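Local coordinates for cobalamin-binding protein (Desulfitobacterium hafniense, PDB 4JGI) that binds methylcobalamin through its cobalt and probably serves as the corrinoid-carrying component of an O-demethylase system, at residues G50-F53 / E57-I60. Sequence-based numbering, arbitrary orientation.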
ATOM      1  N   GLY A  50       5.683  10.122  -0.559  1.00 20.99           N
ATOM      2  CA  GLY A  50       4.349  10.568  -0.835  1.00 22.08           C
ATOM      3  C   GLY A  50       4.098  12.039  -0.609  1.00 23.74           C
ATOM      4  O   GLY A  50       3.414  12.661  -1.416  1.00 22.45           O
ATOM      5  N   GLU A  51       4.681  12.577   0.458  1.00 21.84           N
ATOM      6  CA  GLU A  51       4.526  14.005   0.743  1.00 22.87           C
ATOM      7  C   GLU A  51       5.135  14.857  -0.417  1.00 23.19           C
ATOM      8  O   GLU A  51       4.584  15.841  -0.869  1.00 24.69           O
ATOM      9  CB  GLU A  51       5.250  14.343   2.054  1.00 25.33           C
ATOM     10  CG  GLU A  51       4.488  13.827   3.265  1.00 30.92           C
ATOM     11  CD  GLU A  51       5.260  13.842   4.586  1.00 41.78           C
ATOM     12  OE1 GLU A  51       6.403  14.365   4.669  1.00 48.51           O
ATOM     13  OE2 GLU A  51       4.700  13.328   5.573  1.00 41.85           O
ATOM     14  N   ARG A  52       6.277  14.408  -0.924  1.00 20.82           N
ATOM     15  CA  ARG A  52       6.980  15.042  -2.036  1.00 21.00           C
ATOM     16  C   ARG A  52       6.307  14.940  -3.398  1.00 23.30           C
ATOM     17  O   ARG A  52       6.430  15.820  -4.263  1.00 24.20           O
ATOM     18  CB  ARG A  52       8.451  14.602  -2.050  1.00 21.30           C
ATOM     19  CG  ARG A  52       9.194  14.954  -0.781  1.00 23.89           C
ATOM     20  CD  ARG A  52      10.572  14.416  -0.715  1.00 25.59           C
ATOM     21  NE  ARG A  52      11.503  15.107  -1.597  1.00 23.69           N
ATOM     22  CZ  ARG A  52      12.835  14.855  -1.538  1.00 24.91           C
ATOM     23  NH1 ARG A  52      13.319  13.963  -0.658  1.00 24.69           N
ATOM     24  NH2 ARG A  52      13.681  15.470  -2.338  1.00 28.01           N
ATOM     25  N   PHE A  53       5.549  13.875  -3.596  1.00 20.70           N
ATOM     26  CA  PHE A  53       4.656  13.776  -4.720  1.00 21.39           C
ATOM     27  C   PHE A  53       3.471  14.769  -4.565  1.00 23.09           C
ATOM     28  O   PHE A  53       3.121  15.424  -5.548  1.00 23.77           O
ATOM     29  CB  PHE A  53       4.161  12.334  -4.827  1.00 21.20           C
ATOM     30  CG  PHE A  53       3.158  12.132  -5.915  1.00 19.54           C
ATOM     31  CD1 PHE A  53       3.579  11.948  -7.201  1.00 21.04           C
ATOM     32  CD2 PHE A  53       1.784  12.217  -5.675  1.00 21.28           C
ATOM     33  CE1 PHE A  53       2.670  11.803  -8.245  1.00 21.96           C
ATOM     34  CE2 PHE A  53       0.865  12.066  -6.676  1.00 25.00           C
ATOM     35  CZ  PHE A  53       1.301  11.878  -7.965  1.00 22.65           C
ATOM     36  N   GLU A  57       6.785  17.999  -6.326  1.00 27.64           N
ATOM     37  CA  GLU A  57       8.210  17.802  -6.579  1.00 23.11           C
ATOM     38  C   GLU A  57       8.477  16.490  -7.318  1.00 24.18           C
ATOM     39  O   GLU A  57       9.251  16.432  -8.289  1.00 29.81           O
ATOM     40  CB  GLU A  57       8.987  17.834  -5.269  1.00 24.38           C
ATOM     41  CG  GLU A  57      10.459  17.751  -5.400  1.00 27.29           C
ATOM     42  CD  GLU A  57      11.244  17.478  -4.101  1.00 27.98           C
ATOM     43  OE1 GLU A  57      10.677  17.435  -2.953  1.00 28.92           O
ATOM     44  OE2 GLU A  57      12.479  17.215  -4.290  1.00 32.17           O
ATOM     45  N   TYR A  58       7.795  15.454  -6.850  1.00 24.26           N
ATOM     46  CA  TYR A  58       7.946  14.162  -7.449  1.00 23.85           C
ATOM     47  C   TYR A  58       6.746  13.863  -8.387  1.00 19.45           C
ATOM     48  O   TYR A  58       5.704  14.493  -8.301  1.00 23.76           O
ATOM     49  CB  TYR A  58       8.000  13.101  -6.367  1.00 20.78           C
ATOM     50  CG  TYR A  58       9.305  12.917  -5.639  1.00 19.63           C
ATOM     51  CD1 TYR A  58      10.467  13.582  -6.023  1.00 22.05           C
ATOM     52  CD2 TYR A  58       9.381  12.077  -4.575  1.00 20.48           C
ATOM     53  CE1 TYR A  58      11.664  13.397  -5.333  1.00 22.40           C
ATOM     54  CE2 TYR A  58      10.556  11.861  -3.882  1.00 19.59           C
ATOM     55  CZ  TYR A  58      11.696  12.536  -4.235  1.00 19.47           C
ATOM     56  OH  TYR A  58      12.923  12.265  -3.589  1.00 23.65           O
ATOM     57  N   PHE A  59       6.986  12.912  -9.286  1.00 19.72           N
ATOM     58  CA  PHE A  59       6.042  12.519 -10.379  1.00 20.41           C
ATOM     59  C   PHE A  59       5.671  11.055 -10.223  1.00 19.96           C
ATOM     60  O   PHE A  59       6.185  10.354  -9.323  1.00 17.50           O
ATOM     61  CB  PHE A  59       6.700  12.771 -11.745  1.00 26.18           C
ATOM     62  CG  PHE A  59       7.174  14.176 -11.873  1.00 37.15           C
ATOM     63  CD1 PHE A  59       6.247  15.193 -11.812  1.00 51.07           C
ATOM     64  CD2 PHE A  59       8.526  14.457 -11.832  1.00 40.66           C
ATOM     65  CE1 PHE A  59       6.644  16.501 -11.857  1.00 60.03           C
ATOM     66  CE2 PHE A  59       8.945  15.769 -11.925  1.00 43.37           C
ATOM     67  CZ  PHE A  59       7.984  16.775 -11.887  1.00 53.87           C
ATOM     68  N   ILE A  60       4.773  10.578 -11.084  1.00 20.12           N
ATOM     69  CA  ILE A  60       4.385   9.156 -11.058  1.00 18.19           C
ATOM     70  C   ILE A  60       5.611   8.243 -11.115  1.00 17.86           C
ATOM     71  O   ILE A  60       5.680   7.233 -10.418  1.00 17.95           O
ATOM     72  CB  ILE A  60       3.427   8.852 -12.253  1.00 21.87           C
ATOM     73  CG1 ILE A  60       2.137   9.608 -11.955  1.00 24.17           C
ATOM     74  CG2 ILE A  60       3.145   7.362 -12.484  1.00 26.41           C
ATOM     75  CD1 ILE A  60       1.478   9.310 -10.626  1.00 33.71           C
TER
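Arg52 grips the carboxylate of Glu57 side-on with two nitrogens, NE to OE1 at 2.8 Å and NH2 to OE2 at 2.9 Å, a bidentate salt bridge across the short loop between helix 32-54 and helix 60-77. NH2 meets OE2 on the syn side, somewhat out of the carboxylate plane, NE meets OE1 from well above it, and the two flat groups stand 37° apart. A bend at chi3 (73°) sets the guanidinium against the hydroxyl end of Tyr58, whose OH lies 3.3 Å from Arg52 CZ, over the centre of one guanidinium face, with the planes 20° apart; that hydroxyl is hydrogen-bonded to Ser12 O, while Arg52 NH1 turns to Asp13 and Ser12. Were an alanine here, Glu57 and Asp13 would probably lose their shared cation, and the Tyr58 hydroxyl the flat group stacked against it. The backbone closes the loop through Tyr58 N and Arg52 O, 2.9 Å apart. Arg52 CB makes a CH-pi contact over the Tyr58 ring, and Phe53 CE1 packs 3.6 Å from Ile60 CD1. Together these contacts join the end of helix 32-54 to the start of helix 60-77 and tie it to the end of helix 4-12 through Ser12 and Asp13, in the helical B12-binding region, where Ile60 touches the methylcobalamin, with Ile104 of its binding site close by.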